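Local coordinates for transglutaminase-like domain-containing protein (PDB 4XZ7), which acts as a transglutaminase, a virulence factor with antiphagocytic properties that forms a homodimer, seen here as its N-terminal part with the transglutaminase-like domain, at the interface of chains A and B. Coordinates in Å, arbitrary orientation; residue numbers count along the deposited sequence, not the author numbering. Chains: chain A/B, Putative uncharacterized protein.

Contact 1: the interface of chains A and B. Residues chain A 283, 361, 364; chain B 133, 136-137.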
# COMPACT_ATOMS: atom_id res chain seq x y z
N TYR A 283 14.76 7.14 25.27
CA TYR A 283 14.23 6.02 24.50
C TYR A 283 12.71 6.07 24.52
O TYR A 283 12.15 6.94 25.16
CB TYR A 283 14.76 4.68 25.03
CG TYR A 283 14.27 4.23 26.39
CD1 TYR A 283 13.51 3.07 26.51
CD2 TYR A 283 14.62 4.93 27.55
CE1 TYR A 283 13.08 2.63 27.74
CE2 TYR A 283 14.18 4.49 28.78
CZ TYR A 283 13.41 3.35 28.87
OH TYR A 283 12.97 2.91 30.11
N TYR A 361 17.95 -0.65 31.71
CA TYR A 361 18.36 0.05 30.49
C TYR A 361 18.67 1.51 30.82
O TYR A 361 19.68 2.06 30.37
CB TYR A 361 17.29 -0.01 29.39
CG TYR A 361 17.72 0.85 28.22
CD1 TYR A 361 18.60 0.36 27.26
CD2 TYR A 361 17.33 2.19 28.14
CE1 TYR A 361 19.04 1.17 26.22
CE2 TYR A 361 17.78 3.01 27.12
CZ TYR A 361 18.63 2.49 26.17
OH TYR A 361 19.08 3.29 25.16
N TRP A 364 22.04 1.85 32.36
CA TRP A 364 23.10 1.70 31.36
C TRP A 364 23.24 2.92 30.43
O TRP A 364 24.35 3.42 30.22
CB TRP A 364 22.86 0.45 30.50
CG TRP A 364 23.83 0.33 29.34
CD1 TRP A 364 25.09 -0.20 29.37
CD2 TRP A 364 23.60 0.75 27.98
NE1 TRP A 364 25.66 -0.14 28.11
CE2 TRP A 364 24.76 0.43 27.24
CE3 TRP A 364 22.52 1.35 27.31
CZ2 TRP A 364 24.89 0.71 25.87
CZ3 TRP A 364 22.65 1.63 25.95
CH2 TRP A 364 23.81 1.31 25.25
N ASN B 133 19.95 -3.70 24.76
CA ASN B 133 20.33 -2.28 24.79
C ASN B 133 20.39 -1.71 23.37
O ASN B 133 19.87 -0.60 23.09
CB ASN B 133 21.68 -2.06 25.49
CG ASN B 133 21.63 -2.31 27.00
OD1 ASN B 133 20.56 -2.25 27.62
ND2 ASN B 133 22.79 -2.59 27.60
N GLN B 136 16.99 -1.47 21.91
CA GLN B 136 16.28 -0.35 22.48
C GLN B 136 16.69 0.94 21.77
O GLN B 136 15.84 1.79 21.46
CB GLN B 136 16.55 -0.25 23.99
CG GLN B 136 15.57 0.62 24.74
CD GLN B 136 14.19 0.02 24.82
OE1 GLN B 136 13.94 -0.90 25.62
NE2 GLN B 136 13.26 0.56 24.04
N LEU B 137 17.98 1.09 21.48
CA LEU B 137 18.44 2.28 20.76
C LEU B 137 17.92 2.31 19.30
O LEU B 137 17.59 3.38 18.76
CB LEU B 137 19.97 2.35 20.79
CG LEU B 137 20.58 2.69 22.16
CD1 LEU B 137 22.09 2.49 22.13
CD2 LEU B 137 20.25 4.14 22.52
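B:Asn133 and B:Gln136, one helical turn apart on helix 132-140 of chain B, press their polar side chains on aromatic rings of chain A. The amide of B:Asn133 stacks over one face of the A:Trp364 indole, planes 14° apart, with ND2 above the ring and 3.5 Å from CD2. Its CB makes a CH-pi contact with the six-membered ring, 3.9 Å from the centroid. On the far side of the amide, OD1 points at A:Tyr361 CD1.

B:Gln136 uses its aliphatic stem first: CG sits over the centre of the A:Tyr361 ring at 3.7 Å, a second CH-pi contact. The bend at chi2 (70°) then carries the terminal amide on to A:Tyr283, where NE2 lies 3.5 Å from CD1 and the amide is steeply inclined to the ring. A:Tyr361 CD2 lies over the face of A:Tyr283, so the two tyrosines brace each other within chain A.

Apolar packing comes from B:Leu137, whose CD1 meets the A:Trp364 ring edge in plane, 3.8 Å from CH2. Helix 132-140 is thereby seated on helix 359-365 and strand 282-288, which would help to hold one end of the homodimer, with a symmetry twin at the other.

Contact 2: the interface of chains A and B. Residues chain A 105, 107, 141, 143; chain B 187-188, 191, 253, 376.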
# COMPACT_ATOMS: atom_id res chain seq x y z
N LEU A 105 -10.44 -6.98 -25.44
CA LEU A 105 -10.01 -6.39 -24.17
C LEU A 105 -8.57 -6.81 -23.85
O LEU A 105 -8.22 -7.99 -23.96
CB LEU A 105 -10.97 -6.80 -23.05
CG LEU A 105 -11.78 -5.67 -22.41
CD1 LEU A 105 -12.49 -4.86 -23.46
CD2 LEU A 105 -12.76 -6.18 -21.34
N PHE A 107 -5.93 -7.04 -20.88
CA PHE A 107 -5.85 -6.90 -19.44
C PHE A 107 -4.45 -6.53 -19.01
O PHE A 107 -3.48 -6.97 -19.61
CB PHE A 107 -6.33 -8.18 -18.76
CG PHE A 107 -7.82 -8.26 -18.69
CD1 PHE A 107 -8.53 -8.77 -19.76
CD2 PHE A 107 -8.50 -7.77 -17.59
CE1 PHE A 107 -9.92 -8.83 -19.71
CE2 PHE A 107 -9.88 -7.81 -17.54
CZ PHE A 107 -10.59 -8.35 -18.60
N ALA A 141 -18.62 -3.84 -15.55
CA ALA A 141 -17.81 -5.02 -15.27
C ALA A 141 -16.86 -4.85 -14.07
O ALA A 141 -16.03 -5.73 -13.80
CB ALA A 141 -17.00 -5.41 -16.51
N LEU A 143 -14.58 -2.63 -14.18
CA LEU A 143 -13.32 -2.33 -14.89
C LEU A 143 -13.18 -0.85 -15.23
O LEU A 143 -14.17 -0.12 -15.31
CB LEU A 143 -13.22 -3.15 -16.19
CG LEU A 143 -13.11 -4.67 -16.11
CD1 LEU A 143 -12.99 -5.28 -17.51
CD2 LEU A 143 -11.92 -5.08 -15.25
N THR B 187 -5.40 -10.11 -14.48
CA THR B 187 -5.14 -10.85 -15.71
C THR B 187 -6.47 -11.25 -16.38
O THR B 187 -7.51 -11.32 -15.71
CB THR B 187 -4.30 -12.12 -15.43
OG1 THR B 187 -5.05 -13.04 -14.63
CG2 THR B 187 -3.01 -11.76 -14.67
N LYS B 188 -6.44 -11.53 -17.68
CA LYS B 188 -7.65 -12.03 -18.33
C LYS B 188 -8.11 -13.33 -17.65
O LYS B 188 -9.31 -13.59 -17.54
CB LYS B 188 -7.47 -12.24 -19.83
CG LYS B 188 -6.45 -13.30 -20.25
CD LYS B 188 -6.60 -13.61 -21.75
CE LYS B 188 -5.43 -14.43 -22.30
NZ LYS B 188 -4.29 -13.56 -22.71
N PHE B 191 -10.01 -12.52 -14.55
CA PHE B 191 -11.32 -11.97 -14.88
C PHE B 191 -12.30 -13.07 -15.29
O PHE B 191 -13.46 -13.09 -14.86
CB PHE B 191 -11.22 -10.92 -15.99
CG PHE B 191 -12.52 -10.22 -16.30
CD1 PHE B 191 -12.90 -9.10 -15.58
CD2 PHE B 191 -13.37 -10.69 -17.29
CE1 PHE B 191 -14.10 -8.45 -15.85
CE2 PHE B 191 -14.57 -10.06 -17.57
CZ PHE B 191 -14.94 -8.93 -16.84
N LEU B 253 -14.69 -5.72 -8.14
CA LEU B 253 -15.35 -6.85 -8.79
C LEU B 253 -15.14 -8.17 -8.07
O LEU B 253 -15.78 -9.16 -8.41
CB LEU B 253 -14.88 -6.97 -10.24
CG LEU B 253 -13.44 -7.40 -10.58
CD1 LEU B 253 -13.37 -7.72 -12.09
CD2 LEU B 253 -12.43 -6.32 -10.25
N PHE B 376 -16.46 -8.69 -23.01
CA PHE B 376 -15.42 -9.70 -23.06
C PHE B 376 -15.95 -10.96 -22.41
O PHE B 376 -16.88 -10.89 -21.62
CB PHE B 376 -14.16 -9.19 -22.36
CG PHE B 376 -13.05 -10.21 -22.25
CD1 PHE B 376 -12.18 -10.43 -23.30
CD2 PHE B 376 -12.85 -10.90 -21.07
CE1 PHE B 376 -11.14 -11.35 -23.19
CE2 PHE B 376 -11.82 -11.82 -20.95
CZ PHE B 376 -10.97 -12.05 -22.01
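A:Phe107 of chain A pushes its ring between B:Phe191 and B:Phe376, forming with them an aromatic cluster, edged by the aliphatic part of B:Lys188, at the homodimer interface of this transglutaminase-like protein. Its tip, CZ, comes down on one face of the B:Phe191 ring, offset toward the rim and 3.5 Å from CG, with the two side chains nearly perpendicular. CE1 of the same ring meets a face of B:Phe376, 3.8 Å from CE2; this pair is edge-to-face, with planes 61° apart and centroids 5.3 Å apart. Nearer the backbone, A:Phe107 CD1 packs on B:Lys188 CB at 3.6 Å, and its CB lies beside the backbone N of B:Lys188.

Around this core, A:Leu105 CD2 packs against B:Phe376 CB at 3.5 Å, while its own CB reaches B:Phe376 CD1. A:Leu143 CD1 touches the outer end of B:Phe191 at CE1, 3.7 Å away. The carbonyl O of A:Ala141 lies at the edge of that ring, in its plane, and also meets B:Leu253 CD1 at 3.7 Å.

Farther out, the start of helix 188-205 places B:Lys188 and B:Phe191 one turn apart, both facing A:Phe107. With chi1 at -175°, B:Phe191 CG is turned opposite its backbone N, and the ring extends from the helix toward A:Ala141 and A:Leu143. The short strands 106-107 and 143-144 carry A:Phe107 and A:Leu143, and B:Phe376 is presented from a loop.

Contact 3: the interface of chains A and B. Residues chain A 173-174, 176-177, 180; chain B 177, 180-181, 184.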
# COMPACT_ATOMS: atom_id res chain seq x y z
N TYR A 173 -6.10 1.96 -5.25
CA TYR A 173 -5.26 0.95 -4.62
C TYR A 173 -3.79 1.38 -4.68
O TYR A 173 -3.05 1.19 -3.72
CB TYR A 173 -5.42 -0.42 -5.30
CG TYR A 173 -6.60 -1.26 -4.85
CD1 TYR A 173 -6.72 -1.69 -3.53
CD2 TYR A 173 -7.57 -1.66 -5.76
CE1 TYR A 173 -7.79 -2.48 -3.14
CE2 TYR A 173 -8.64 -2.44 -5.38
CZ TYR A 173 -8.74 -2.85 -4.08
OH TYR A 173 -9.81 -3.64 -3.74
N SER A 174 -3.39 1.96 -5.82
CA SER A 174 -1.98 2.26 -6.03
C SER A 174 -1.49 3.36 -5.11
O SER A 174 -0.30 3.42 -4.81
CB SER A 174 -1.71 2.61 -7.49
OG SER A 174 -1.88 1.44 -8.28
N TYR A 176 -2.27 3.30 -2.03
CA TYR A 176 -1.92 2.47 -0.89
C TYR A 176 -0.61 1.76 -1.14
O TYR A 176 0.21 1.69 -0.24
CB TYR A 176 -3.04 1.46 -0.57
CG TYR A 176 -4.10 2.05 0.32
CD1 TYR A 176 -3.98 2.00 1.70
CD2 TYR A 176 -5.22 2.71 -0.22
CE1 TYR A 176 -4.94 2.56 2.54
CE2 TYR A 176 -6.20 3.28 0.62
CZ TYR A 176 -6.04 3.19 2.00
OH TYR A 176 -6.99 3.73 2.85
N THR A 177 -0.40 1.25 -2.34
CA THR A 177 0.90 0.64 -2.66
C THR A 177 2.04 1.63 -2.36
O THR A 177 2.99 1.34 -1.59
CB THR A 177 0.97 0.21 -4.14
OG1 THR A 177 -0.18 -0.58 -4.46
CG2 THR A 177 2.23 -0.59 -4.42
N SER A 180 2.57 2.45 1.23
CA SER A 180 3.04 1.28 1.97
C SER A 180 4.54 1.06 1.75
O SER A 180 5.19 0.47 2.61
CB SER A 180 2.26 0.02 1.55
OG SER A 180 2.67 -0.43 0.25
N THR B 177 1.10 -3.37 1.35
CA THR B 177 1.59 -3.54 -0.02
C THR B 177 0.84 -4.70 -0.69
O THR B 177 0.24 -4.56 -1.79
CB THR B 177 3.11 -3.82 -0.07
OG1 THR B 177 3.82 -2.80 0.64
CG2 THR B 177 3.60 -3.81 -1.51
N SER B 180 -2.86 -4.04 -1.29
CA SER B 180 -3.04 -3.03 -2.32
C SER B 180 -2.79 -3.56 -3.73
O SER B 180 -3.29 -2.98 -4.70
CB SER B 180 -2.14 -1.83 -2.05
OG SER B 180 -0.84 -2.09 -2.54
N VAL B 181 -2.00 -4.64 -3.87
CA VAL B 181 -1.73 -5.13 -5.24
C VAL B 181 -2.48 -6.42 -5.63
O VAL B 181 -2.53 -6.75 -6.81
CB VAL B 181 -0.20 -5.39 -5.51
CG1 VAL B 181 0.60 -4.11 -5.36
CG2 VAL B 181 0.37 -6.50 -4.63
N ILE B 184 -5.28 -5.74 -8.28
CA ILE B 184 -5.03 -4.95 -9.47
C ILE B 184 -4.03 -5.65 -10.37
O ILE B 184 -3.57 -6.75 -10.05
CB ILE B 184 -4.53 -3.53 -9.14
CG1 ILE B 184 -3.26 -3.57 -8.28
CG2 ILE B 184 -5.63 -2.73 -8.49
CD1 ILE B 184 -2.65 -2.17 -8.01
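A:Thr177 and B:Ser180 face each other hydroxyl to hydroxyl, OG1 to OG, in a hydrogen bond modelled at 2.5 Å. The exchanged pair, A:Ser180 OG and B:Thr177 OG1, is bonded at 2.7 Å, so the two-fold relation shows directly in the side chains. Each serine hydroxyl also turns back to its own helix: A:Ser180 OG donates to A:Thr177 O at 2.6 Å, and B:Ser180 OG to B:Thr177 O at 2.8 Å, both tilted out of the carbonyl plane. A chi1 of 82° puts B:Ser180 OG between its backbone N and carbonyl carbon, where it can serve both partners. The bond back to the helix would restrict rotation of the serine hydroxyl.

Beside this polar centre, A:Tyr173 and B:Ile184 run antiparallel alongside one another, ring CD2 against methyl CG2 at 3.5 Å. The tyrosine CB approaches B:Ser180 O to 3.4 Å. B:Val181 CG1 meets A:Thr177 CG2 at 4.0 Å, the two side chains standing roughly perpendicular.

In the fold, both copies of helix 170-181 pack together in the middle of the dimer, and B:Ile184 belongs to the loop that leads on to helix 188-205.

The three patches are spread along one long two-fold interface. The C-alpha centres of contact 1 and contact 2 lie about 53 Å apart, with contact 3 about 35 Å from contact 1 and 18 Å from contact 2. All three recur with the chains exchanged; contact 3, around the paired helices 170-181, abuts its own twin. Within chain B, helix 132-140 serves contact 1, and the residues just after it serve the twin of contact 2. Also in chain B, the stretch from 181 to 191 runs from contact 3 into contact 2. The spread is consistent with an extended homodimer interface.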